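Local coordinates for protein aromatic-ring-hydroxylating dioxygenase beta subunit (Catenulispora acidiphila, PDB 6VW4) that is of unproven function but binds the polyketide ligand S-DNPA inside an NTF2-like fold and may act in polyketide biosynthesis, at residues A8-E13 with L124-D129; R20-L25 with A135-E140; Y101-T106 with L112-S117. All coordinates share one frame; numbering follows the deposited sequence.

Interaction 1: residues A8-E13 with L124-D129; sequences AALYAE and LVRGAD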
loop_
_atom_site.group_PDB
_atom_site.type_symbol
_atom_site.label_atom_id
_atom_site.label_comp_id
_atom_site.label_asym_id
_atom_site.label_seq_id
_atom_site.Cartn_x
_atom_site.Cartn_y
_atom_site.Cartn_z
ATOM N N ALA A 8 -0.647 8.591 -16.650
ATOM C CA ALA A 8 0.048 7.519 -15.965
ATOM C C ALA A 8 1.374 7.977 -15.388
ATOM O O ALA A 8 1.782 7.517 -14.312
ATOM C CB ALA A 8 0.291 6.366 -16.924
ATOM N N ALA A 9 2.105 8.820 -16.118
ATOM C CA ALA A 9 3.445 9.163 -15.654
ATOM C C ALA A 9 3.366 10.086 -14.452
ATOM O O ALA A 9 4.194 10.003 -13.541
ATOM C CB ALA A 9 4.264 9.818 -16.766
ATOM N N LEU A 10 2.369 10.974 -14.434
ATOM C CA LEU A 10 2.153 11.808 -13.262
ATOM C C LEU A 10 1.758 10.968 -12.050
ATOM O O LEU A 10 2.115 11.300 -10.917
ATOM C CB LEU A 10 1.083 12.847 -13.572
ATOM C CG LEU A 10 0.787 13.875 -12.482
ATOM C CD1 LEU A 10 1.933 14.740 -12.124
ATOM C CD2 LEU A 10 -0.378 14.650 -13.022
ATOM N N TYR A 11 1.014 9.887 -12.268
ATOM C CA TYR A 11 0.574 9.052 -11.152
ATOM C C TYR A 11 1.782 8.461 -10.432
ATOM O O TYR A 11 1.925 8.581 -9.207
ATOM C CB TYR A 11 -0.374 7.967 -11.696
ATOM C CG TYR A 11 -1.103 7.175 -10.673
ATOM C CD1 TYR A 11 -0.554 5.998 -10.160
ATOM C CD2 TYR A 11 -2.328 7.583 -10.216
ATOM C CE1 TYR A 11 -1.216 5.265 -9.217
ATOM C CE2 TYR A 11 -3.008 6.851 -9.284
ATOM C CZ TYR A 11 -2.442 5.705 -8.776
ATOM O OH TYR A 11 -3.139 5.002 -7.852
ATOM N N ALA A 12 2.701 7.883 -11.192
ATOM C CA ALA A 12 3.955 7.393 -10.614
ATOM C C ALA A 12 4.794 8.514 -9.997
ATOM O O ALA A 12 5.455 8.315 -8.965
ATOM C CB ALA A 12 4.769 6.657 -11.684
ATOM N N GLU A 13 4.827 9.680 -10.633
ATOM C CA GLU A 13 5.594 10.789 -10.071
ATOM C C GLU A 13 5.032 11.229 -8.714
ATOM O O GLU A 13 5.793 11.547 -7.795
ATOM C CB GLU A 13 5.598 11.954 -11.064
ATOM C CG GLU A 13 6.808 12.864 -10.945
ATOM C CD GLU A 13 6.711 14.154 -11.768
ATOM O OE1 GLU A 13 5.872 14.265 -12.688
ATOM O OE2 GLU A 13 7.493 15.075 -11.456
ATOM N N LEU A 124 -0.783 19.296 -5.368
ATOM C CA LEU A 124 0.597 19.420 -5.824
ATOM C C LEU A 124 0.663 20.388 -6.999
ATOM O O LEU A 124 -0.273 20.491 -7.802
ATOM C CB LEU A 124 1.204 18.077 -6.263
ATOM C CG LEU A 124 1.325 17.109 -5.062
ATOM C CD1 LEU A 124 0.218 16.074 -5.141
ATOM C CD2 LEU A 124 2.598 16.363 -4.986
ATOM N N VAL A 125 1.794 21.085 -7.078
ATOM C CA VAL A 125 2.140 21.984 -8.160
ATOM C C VAL A 125 3.560 21.635 -8.586
ATOM O O VAL A 125 4.282 20.902 -7.912
ATOM C CB VAL A 125 2.057 23.478 -7.771
ATOM C CG1 VAL A 125 0.657 23.866 -7.451
ATOM C CG2 VAL A 125 2.943 23.775 -6.618
ATOM N N ARG A 126 3.943 22.143 -9.742
ATOM C CA ARG A 126 5.288 21.950 -10.253
ATOM C C ARG A 126 6.108 23.203 -9.980
ATOM O O ARG A 126 5.633 24.320 -10.186
ATOM C CB ARG A 126 5.243 21.624 -11.742
ATOM C CG ARG A 126 6.261 20.614 -12.106
ATOM C CD ARG A 126 6.034 20.149 -13.500
ATOM N NE ARG A 126 5.154 18.991 -13.592
ATOM C CZ ARG A 126 5.493 17.767 -13.217
ATOM N NH1 ARG A 126 6.687 17.557 -12.684
ATOM N NH2 ARG A 126 4.617 16.762 -13.352
ATOM N N GLY A 127 7.318 23.014 -9.483
ATOM C CA GLY A 127 8.222 24.121 -9.275
ATOM C C GLY A 127 8.948 24.563 -10.548
ATOM O O GLY A 127 8.767 24.023 -11.648
ATOM N N ALA A 128 9.801 25.581 -10.369
ATOM C CA ALA A 128 10.479 26.192 -11.507
ATOM C C ALA A 128 11.363 25.174 -12.209
ATOM O O ALA A 128 11.422 25.125 -13.443
ATOM C CB ALA A 128 11.306 27.395 -11.038
ATOM N N ASP A 129 12.034 24.334 -11.431
ATOM C CA ASP A 129 12.889 23.277 -11.937
ATOM C C ASP A 129 12.123 22.031 -12.416
ATOM O O ASP A 129 12.753 20.981 -12.563
ATOM C CB ASP A 129 13.866 22.869 -10.829
ATOM C CG ASP A 129 13.154 22.231 -9.624
ATOM O OD1 ASP A 129 11.896 22.206 -9.609
ATOM O OD2 ASP A 129 13.853 21.735 -8.706
#
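An end-on, two-pronged salt bridge between E13 and R126 ties the N-terminal helix 8-26 to R126, the last residue of strand 111-126. R126 NH2 donates to E13 OE1 over 2.9 Å, and R126 NH1 donates to E13 OE2 over the same 2.9 Å, so each oxygen has its own nitrogen. Both bonds are close to straight, and each oxygen is met on its syn side. The carboxylate and guanidinium planes are 25° apart; both acceptors lie near the guanidinium plane, whereas NH2 stands 26° above that of the carboxylate, giving the pair a slight twist. With CG turned away from its backbone N (chi1 -153°) and the chain extended beyond, E13 spans much of the gap, while R126 bends at chi3 to present its two terminal nitrogens. One turn earlier on the helix, L10 slides past R126 in the opposite direction, and L10 CD1 reaches R126 NH2 obliquely at 3.6 Å. The backbones themselves stay well apart, with L10 CA and L124 CA 10.8 Å from each other. In this SnoaL-like, NTF2-clan fold the long helix lies across the sheet, and here its beginning is joined to it by long side chains at the surface. An alanine in place of E13 would remove both acceptors, is likely to leave the R126 guanidinium without its charge partner, and would probably let the arginine's end swing more freely. R126 NH1 has a second acceptor in G130 O, in the turn that leads to strand 132-139, and L132 of that strand touches both E13 and R126. A12 of the same helix packs on Y11 of the third subunit.

Interaction 2: residues R20-L25 with A135-E140; sequences RQMHAL and ASRWVE. With SDN ([(3S)-9-hydroxy-1-methyl-10-oxo-4,10-dihydro-3H-benzo[g]isochromen-3-yl]acetic acid), chain C.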
loop_
_atom_site.group_PDB
_atom_site.type_symbol
_atom_site.label_atom_id
_atom_site.label_comp_id
_atom_site.label_asym_id
_atom_site.label_seq_id
_atom_site.Cartn_x
_atom_site.Cartn_y
_atom_site.Cartn_z
ATOM N N ARG A 20 9.210 9.826 -0.988
ATOM C CA ARG A 20 10.383 10.566 -0.499
ATOM C C ARG A 20 10.011 11.484 0.665
ATOM O O ARG A 20 10.691 11.494 1.691
ATOM C CB ARG A 20 11.022 11.390 -1.627
ATOM C CG ARG A 20 11.609 10.583 -2.766
ATOM C CD ARG A 20 13.088 10.321 -2.628
ATOM N NE ARG A 20 13.707 10.094 -3.939
ATOM C CZ ARG A 20 14.547 9.096 -4.223
ATOM N NH1 ARG A 20 14.899 8.210 -3.286
ATOM N NH2 ARG A 20 15.037 8.981 -5.452
ATOM N N GLN A 21 8.931 12.259 0.526
ATOM C CA GLN A 21 8.423 13.049 1.637
ATOM C C GLN A 21 8.373 12.241 2.925
ATOM O O GLN A 21 8.854 12.682 3.971
ATOM C CB GLN A 21 6.993 13.510 1.371
ATOM C CG GLN A 21 6.838 14.720 0.660
ATOM C CD GLN A 21 5.389 15.113 0.584
ATOM O OE1 GLN A 21 4.483 14.258 0.497
ATOM N NE2 GLN A 21 5.153 16.412 0.539
ATOM N N MET A 22 7.687 11.087 2.886
ATOM C CA MET A 22 7.449 10.355 4.125
ATOM C C MET A 22 8.699 9.648 4.625
ATOM O O MET A 22 8.823 9.419 5.830
ATOM C CB MET A 22 6.319 9.337 3.975
ATOM C CG MET A 22 4.957 9.903 3.753
ATOM S SD MET A 22 4.713 11.560 4.505
ATOM C CE MET A 22 4.194 10.792 6.123
ATOM N N HIS A 23 9.623 9.278 3.737
ATOM C CA HIS A 23 10.890 8.725 4.224
ATOM C C HIS A 23 11.609 9.750 5.098
ATOM O O HIS A 23 12.140 9.419 6.167
ATOM C CB HIS A 23 11.801 8.272 3.073
ATOM C CG HIS A 23 11.284 7.076 2.308
ATOM N ND1 HIS A 23 11.785 6.702 1.074
ATOM C CD2 HIS A 23 10.300 6.180 2.598
ATOM C CE1 HIS A 23 11.132 5.635 0.639
ATOM N NE2 HIS A 23 10.233 5.294 1.547
ATOM N N ALA A 24 11.569 11.009 4.686
ATOM C CA ALA A 24 12.203 12.069 5.448
ATOM C C ALA A 24 11.449 12.327 6.749
ATOM O O ALA A 24 12.060 12.442 7.811
ATOM C CB ALA A 24 12.288 13.337 4.591
ATOM N N LEU A 25 10.119 12.410 6.694
ATOM C CA LEU A 25 9.348 12.646 7.913
ATOM C C LEU A 25 9.599 11.546 8.948
ATOM O O LEU A 25 9.902 11.826 10.123
ATOM C CB LEU A 25 7.862 12.728 7.564
ATOM C CG LEU A 25 6.965 12.705 8.801
ATOM C CD1 LEU A 25 7.221 14.003 9.536
ATOM C CD2 LEU A 25 5.495 12.571 8.524
ATOM N N ALA A 135 1.547 21.895 -2.350
ATOM C CA ALA A 135 0.921 23.144 -1.971
ATOM C C ALA A 135 0.074 22.975 -0.724
ATOM O O ALA A 135 0.027 23.872 0.126
ATOM C CB ALA A 135 0.044 23.644 -3.113
ATOM N N SER A 136 -0.639 21.852 -0.618
ATOM C CA SER A 136 -1.426 21.601 0.580
ATOM C C SER A 136 -1.579 20.109 0.867
ATOM O O SER A 136 -1.568 19.263 -0.047
ATOM C CB SER A 136 -2.819 22.276 0.485
ATOM O OG SER A 136 -3.485 21.938 -0.712
ATOM N N ARG A 137 -1.729 19.819 2.160
ATOM C CA ARG A 137 -2.036 18.493 2.683
ATOM C C ARG A 137 -3.085 18.640 3.781
ATOM O O ARG A 137 -2.871 19.337 4.780
ATOM C CB ARG A 137 -0.777 17.808 3.212
ATOM C CG ARG A 137 -1.063 16.570 4.050
ATOM C CD ARG A 137 0.161 15.696 4.102
ATOM N NE ARG A 137 0.393 15.098 2.803
ATOM C CZ ARG A 137 1.501 14.447 2.477
ATOM N NH1 ARG A 137 2.482 14.334 3.354
ATOM N NH2 ARG A 137 1.647 13.943 1.259
ATOM N N TRP A 138 -4.217 18.003 3.573
ATOM C CA TRP A 138 -5.382 18.102 4.430
ATOM C C TRP A 138 -5.700 16.696 4.953
ATOM O O TRP A 138 -6.198 15.843 4.212
ATOM C CB TRP A 138 -6.533 18.719 3.642
ATOM C CG TRP A 138 -7.435 19.469 4.531
ATOM C CD1 TRP A 138 -8.584 19.005 5.119
ATOM C CD2 TRP A 138 -7.258 20.818 4.991
ATOM N NE1 TRP A 138 -9.140 19.991 5.905
ATOM C CE2 TRP A 138 -8.346 21.111 5.846
ATOM C CE3 TRP A 138 -6.292 21.809 4.755
ATOM C CZ2 TRP A 138 -8.493 22.357 6.472
ATOM C CZ3 TRP A 138 -6.443 23.048 5.373
ATOM C CH2 TRP A 138 -7.534 23.309 6.224
ATOM N N VAL A 139 -5.383 16.448 6.221
ATOM C CA VAL A 139 -5.547 15.138 6.837
ATOM C C VAL A 139 -6.845 15.085 7.634
ATOM O O VAL A 139 -7.098 15.950 8.479
ATOM C CB VAL A 139 -4.354 14.793 7.743
ATOM C CG1 VAL A 139 -4.516 13.357 8.267
ATOM C CG2 VAL A 139 -3.063 14.933 7.000
ATOM N N GLU A 140 -7.648 14.048 7.394
ATOM C CA GLU A 140 -8.717 13.655 8.314
ATOM C C GLU A 140 -8.333 12.404 9.112
ATOM O O GLU A 140 -7.464 11.614 8.712
ATOM C CB GLU A 140 -10.026 13.388 7.580
ATOM C CG GLU A 140 -10.475 14.513 6.668
ATOM C CD GLU A 140 -11.091 15.688 7.399
ATOM O OE1 GLU A 140 -11.368 16.704 6.720
ATOM O OE2 GLU A 140 -11.298 15.608 8.640
HETATM O O4 SDN C . 2.532 14.054 7.107
HETATM C C11 SDN C . 1.390 13.258 6.999
HETATM C C12 SDN C . 0.652 12.874 8.119
HETATM C C13 SDN C . 1.119 13.356 9.512
HETATM O O5 SDN C . 2.085 14.037 9.614
HETATM C C14 SDN C . 0.322 12.945 10.737
HETATM C C15 SDN C . 0.767 13.440 12.134
HETATM O O3 SDN C . -0.284 13.576 13.115
HETATM C C16 SDN C . 2.186 13.944 12.439
HETATM C C10 SDN C . 1.005 12.793 5.753
HETATM C C9 SDN C . -0.128 11.975 5.613
HETATM C C8 SDN C . -0.870 11.605 6.723
HETATM C C7 SDN C . -0.483 12.045 7.985
HETATM C C6 SDN C . -1.316 11.611 9.235
HETATM C C5 SDN C . -0.853 12.116 10.601
HETATM C C4 SDN C . -1.625 11.740 11.786
HETATM C C3 SDN C . -1.301 12.513 13.055
HETATM C C2 SDN C . -0.747 11.377 13.895
HETATM C C1 SDN C . -1.510 10.854 15.095
HETATM O O2 SDN C . -2.641 11.321 15.364
HETATM O O1 SDN C . -0.971 9.956 15.806
#
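Helix 20-25 passes strand 136-139 at a distance, Q21 CA and R137 CA being 11.8 Å apart, so the contact is made by side chains from the two sides of the gap. R137 points across it with CG anti to the backbone N (chi1 167°) and a bend at chi3, while Q21 comes from the opposite direction with its chain extended beyond CG. R137 NH2 donates to Q21 OE1 at 3.0 Å, but the N-H...O angle of 129° makes this a weak bond; amide and guanidinium planes stand 70° apart, and OE1 sits oblique to the guanidinium. M22 crosses the arginine at a slant, its chain bent at chi2 and chi3, with M22 SD 3.7 Å from R137 NH1. The contact lies in the ligand pocket of the NTF2-like fold, between the long helix and the sheet, where R137 covers part of the polycyclic ligand. SDN C9 lies over one face of the guanidinium, R137 NH1 comes within 3.2 Å of SDN C10, and R137 CD is 3.4 Å from the same carbon. M22 CE meets the ligand close by, L25 CD2 packs 3.6 Å from SDN O4, and V139 CG1 lies 3.8 Å from SDN C6. A classic beta bulge, with A135 and S136 both facing V123, precedes this part of the strand. The stronger polar partner of R137 is D122, which forms a salt bridge with NH2 and would probably balance the buried arginine's charge; Y33, hydrogen-bonded to SDN, also accepts weakly from NH1. Q21 NE2 is held by T36 OG1, which probably sets the flip of the amide whose oxygen faces R137.

Interaction 3: residues Y101-T106 with L112-S117; sequences YTLVLT and LTVGPS. With SDN ([(3S)-9-hydroxy-1-methyl-10-oxo-4,10-dihydro-3H-benzo[g]isochromen-3-yl]acetic acid), chain C.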
loop_
_atom_site.group_PDB
_atom_site.type_symbol
_atom_site.label_atom_id
_atom_site.label_comp_id
_atom_site.label_asym_id
_atom_site.label_seq_id
_atom_site.Cartn_x
_atom_site.Cartn_y
_atom_site.Cartn_z
ATOM N N TYR A 101 -5.334 7.208 1.052
ATOM C CA TYR A 101 -5.453 6.681 2.400
ATOM C C TYR A 101 -4.073 6.657 3.028
ATOM O O TYR A 101 -3.068 6.350 2.363
ATOM C CB TYR A 101 -6.052 5.257 2.412
ATOM C CG TYR A 101 -7.516 5.143 1.997
ATOM C CD1 TYR A 101 -8.324 6.281 1.849
ATOM C CD2 TYR A 101 -8.084 3.894 1.748
ATOM C CE1 TYR A 101 -9.655 6.157 1.501
ATOM C CE2 TYR A 101 -9.378 3.759 1.400
ATOM C CZ TYR A 101 -10.173 4.890 1.307
ATOM O OH TYR A 101 -11.481 4.727 0.942
ATOM N N THR A 102 -4.032 6.975 4.310
ATOM C CA THR A 102 -2.846 6.786 5.122
ATOM C C THR A 102 -3.170 5.836 6.259
ATOM O O THR A 102 -4.248 5.918 6.847
ATOM C CB THR A 102 -2.317 8.098 5.725
ATOM O OG1 THR A 102 -2.028 9.002 4.666
ATOM C CG2 THR A 102 -1.018 7.814 6.476
ATOM N N LEU A 103 -2.232 4.941 6.548
ATOM C CA LEU A 103 -2.205 4.151 7.765
ATOM C C LEU A 103 -0.940 4.458 8.566
ATOM O O LEU A 103 0.174 4.252 8.072
ATOM C CB LEU A 103 -2.258 2.663 7.428
ATOM C CG LEU A 103 -2.350 1.756 8.665
ATOM C CD1 LEU A 103 -3.631 1.990 9.411
ATOM C CD2 LEU A 103 -2.227 0.281 8.295
ATOM N N VAL A 104 -1.107 4.895 9.810
ATOM C CA VAL A 104 0.009 5.207 10.699
ATOM C C VAL A 104 0.392 3.988 11.524
ATOM O O VAL A 104 -0.454 3.317 12.113
ATOM C CB VAL A 104 -0.349 6.394 11.609
ATOM C CG1 VAL A 104 0.858 6.822 12.422
ATOM C CG2 VAL A 104 -0.885 7.534 10.769
ATOM N N LEU A 105 1.675 3.695 11.556
ATOM C CA LEU A 105 2.239 2.662 12.411
ATOM C C LEU A 105 3.236 3.283 13.378
ATOM O O LEU A 105 3.997 4.187 13.010
ATOM C CB LEU A 105 2.921 1.603 11.607
ATOM C CG LEU A 105 1.937 0.831 10.745
ATOM C CD1 LEU A 105 2.753 -0.058 9.889
ATOM C CD2 LEU A 105 0.971 0.023 11.570
ATOM N N THR A 106 3.218 2.815 14.624
ATOM C CA THR A 106 4.147 3.303 15.647
ATOM C C THR A 106 4.747 2.122 16.395
ATOM O O THR A 106 4.035 1.347 17.042
ATOM C CB THR A 106 3.467 4.245 16.639
ATOM O OG1 THR A 106 2.738 5.244 15.936
ATOM C CG2 THR A 106 4.517 4.950 17.518
ATOM N N LEU A 112 3.875 -2.643 18.687
ATOM C CA LEU A 112 3.473 -1.899 17.505
ATOM C C LEU A 112 2.016 -1.500 17.653
ATOM O O LEU A 112 1.149 -2.363 17.778
ATOM C CB LEU A 112 3.678 -2.749 16.255
ATOM C CG LEU A 112 3.149 -2.178 14.925
ATOM C CD1 LEU A 112 3.819 -0.874 14.552
ATOM C CD2 LEU A 112 3.378 -3.134 13.754
ATOM N N THR A 113 1.744 -0.204 17.639
ATOM C CA THR A 113 0.371 0.277 17.661
ATOM C C THR A 113 -0.024 0.682 16.235
ATOM O O THR A 113 0.686 1.445 15.561
ATOM C CB THR A 113 0.182 1.425 18.689
ATOM O OG1 THR A 113 0.442 2.708 18.120
ATOM C CG2 THR A 113 1.123 1.243 19.898
ATOM N N VAL A 114 -1.172 0.186 15.801
ATOM C CA VAL A 114 -1.689 0.406 14.473
ATOM C C VAL A 114 -2.789 1.440 14.526
ATOM O O VAL A 114 -3.836 1.209 15.123
ATOM C CB VAL A 114 -2.193 -0.901 13.856
ATOM C CG1 VAL A 114 -2.658 -0.608 12.434
ATOM C CG2 VAL A 114 -1.104 -1.967 13.929
ATOM N N GLY A 115 -2.588 2.568 13.849
ATOM C CA GLY A 115 -3.662 3.523 13.648
ATOM C C GLY A 115 -3.172 4.893 14.032
ATOM O O GLY A 115 -2.067 5.037 14.545
ATOM N N PRO A 116 -3.940 5.933 13.721
ATOM C CA PRO A 116 -5.198 5.764 12.978
ATOM C C PRO A 116 -5.090 5.571 11.465
ATOM O O PRO A 116 -4.028 5.620 10.863
ATOM C CB PRO A 116 -5.937 7.083 13.229
ATOM C CG PRO A 116 -4.776 8.113 13.294
ATOM C CD PRO A 116 -3.643 7.347 14.032
ATOM N N SER A 117 -6.255 5.302 10.900
ATOM C CA SER A 117 -6.509 5.312 9.481
ATOM C C SER A 117 -6.986 6.709 9.106
ATOM O O SER A 117 -7.852 7.261 9.781
ATOM C CB SER A 117 -7.547 4.237 9.167
ATOM O OG SER A 117 -8.294 4.497 8.017
HETATM O O4 SDN C . 2.532 14.054 7.107
HETATM C C11 SDN C . 1.390 13.258 6.999
HETATM C C12 SDN C . 0.652 12.874 8.119
HETATM C C13 SDN C . 1.119 13.356 9.512
HETATM O O5 SDN C . 2.085 14.037 9.614
HETATM C C14 SDN C . 0.322 12.945 10.737
HETATM C C15 SDN C . 0.767 13.440 12.134
HETATM O O3 SDN C . -0.284 13.576 13.115
HETATM C C16 SDN C . 2.186 13.944 12.439
HETATM C C10 SDN C . 1.005 12.793 5.753
HETATM C C9 SDN C . -0.128 11.975 5.613
HETATM C C8 SDN C . -0.870 11.605 6.723
HETATM C C7 SDN C . -0.483 12.045 7.985
HETATM C C6 SDN C . -1.316 11.611 9.235
HETATM C C5 SDN C . -0.853 12.116 10.601
HETATM C C4 SDN C . -1.625 11.740 11.786
HETATM C C3 SDN C . -1.301 12.513 13.055
HETATM C C2 SDN C . -0.747 11.377 13.895
HETATM C C1 SDN C . -1.510 10.854 15.095
HETATM O O2 SDN C . -2.641 11.321 15.364
HETATM O O1 SDN C . -0.971 9.956 15.806
HETATM O O HOH W 1 0.449 4.290 15.429
#
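L105 sets CG anti to its carbonyl carbon (chi1 -66°), and the V114 chi1 of -177° sets CG2 anti to the carbonyl carbon, beside the backbone N; the two side chains lie side by side, and this branch meets L105, with L105 CD2 3.7 Å from V114 CG2. L112 CD1 packs 4.0 Å from L105 CB, and L103 CD1 meets V114 CG1 at a slant, extending the apolar row. The strands 96-108 and 111-126 form an antiparallel hairpin in the sheet. T106 and T113 are a hydrogen-bonded pair, T113 N to T106 O at 2.8 Å and T106 N to T113 O at 3.0 Å. Between L105 and L103 the register slips by one residue in a beta bulge, where G115 N bonds V104 O at 2.9 Å and V104 N reaches P116 O at 3.2 Å. A cis peptide precedes P116, and G115 has backbone angles at which a side chain would be jammed against the preceding carbonyl oxygen. A water donates to T113 O and G115 O. T102 OG1 lies 3.5 Å from SDN C8, on the ligand side, while V114 packs on V114 of both neighbouring subunits.

Interactions 1 and 2 use the same long helix, 8-26, and set it against neighbouring strands of the one sheet; the centres of the two contacts are about 15 Å apart. Interaction 1 is at the surface and rests on a charged pair; the centre of interaction 2 lies about 2 Å from the chain's centre, where a weak polar bond and a sulfur contact sit beside the ligand. Interaction 3 is partly buried and different in kind, an in-sheet hairpin joined by backbone bonds and apolar side chains, and it lies on the opposite side of the chain's centre from interaction 1. Interactions 2 and 3 both touch SDN, the former with four pocket residues, the latter with T102. All three have neighbouring subunits within contact distance.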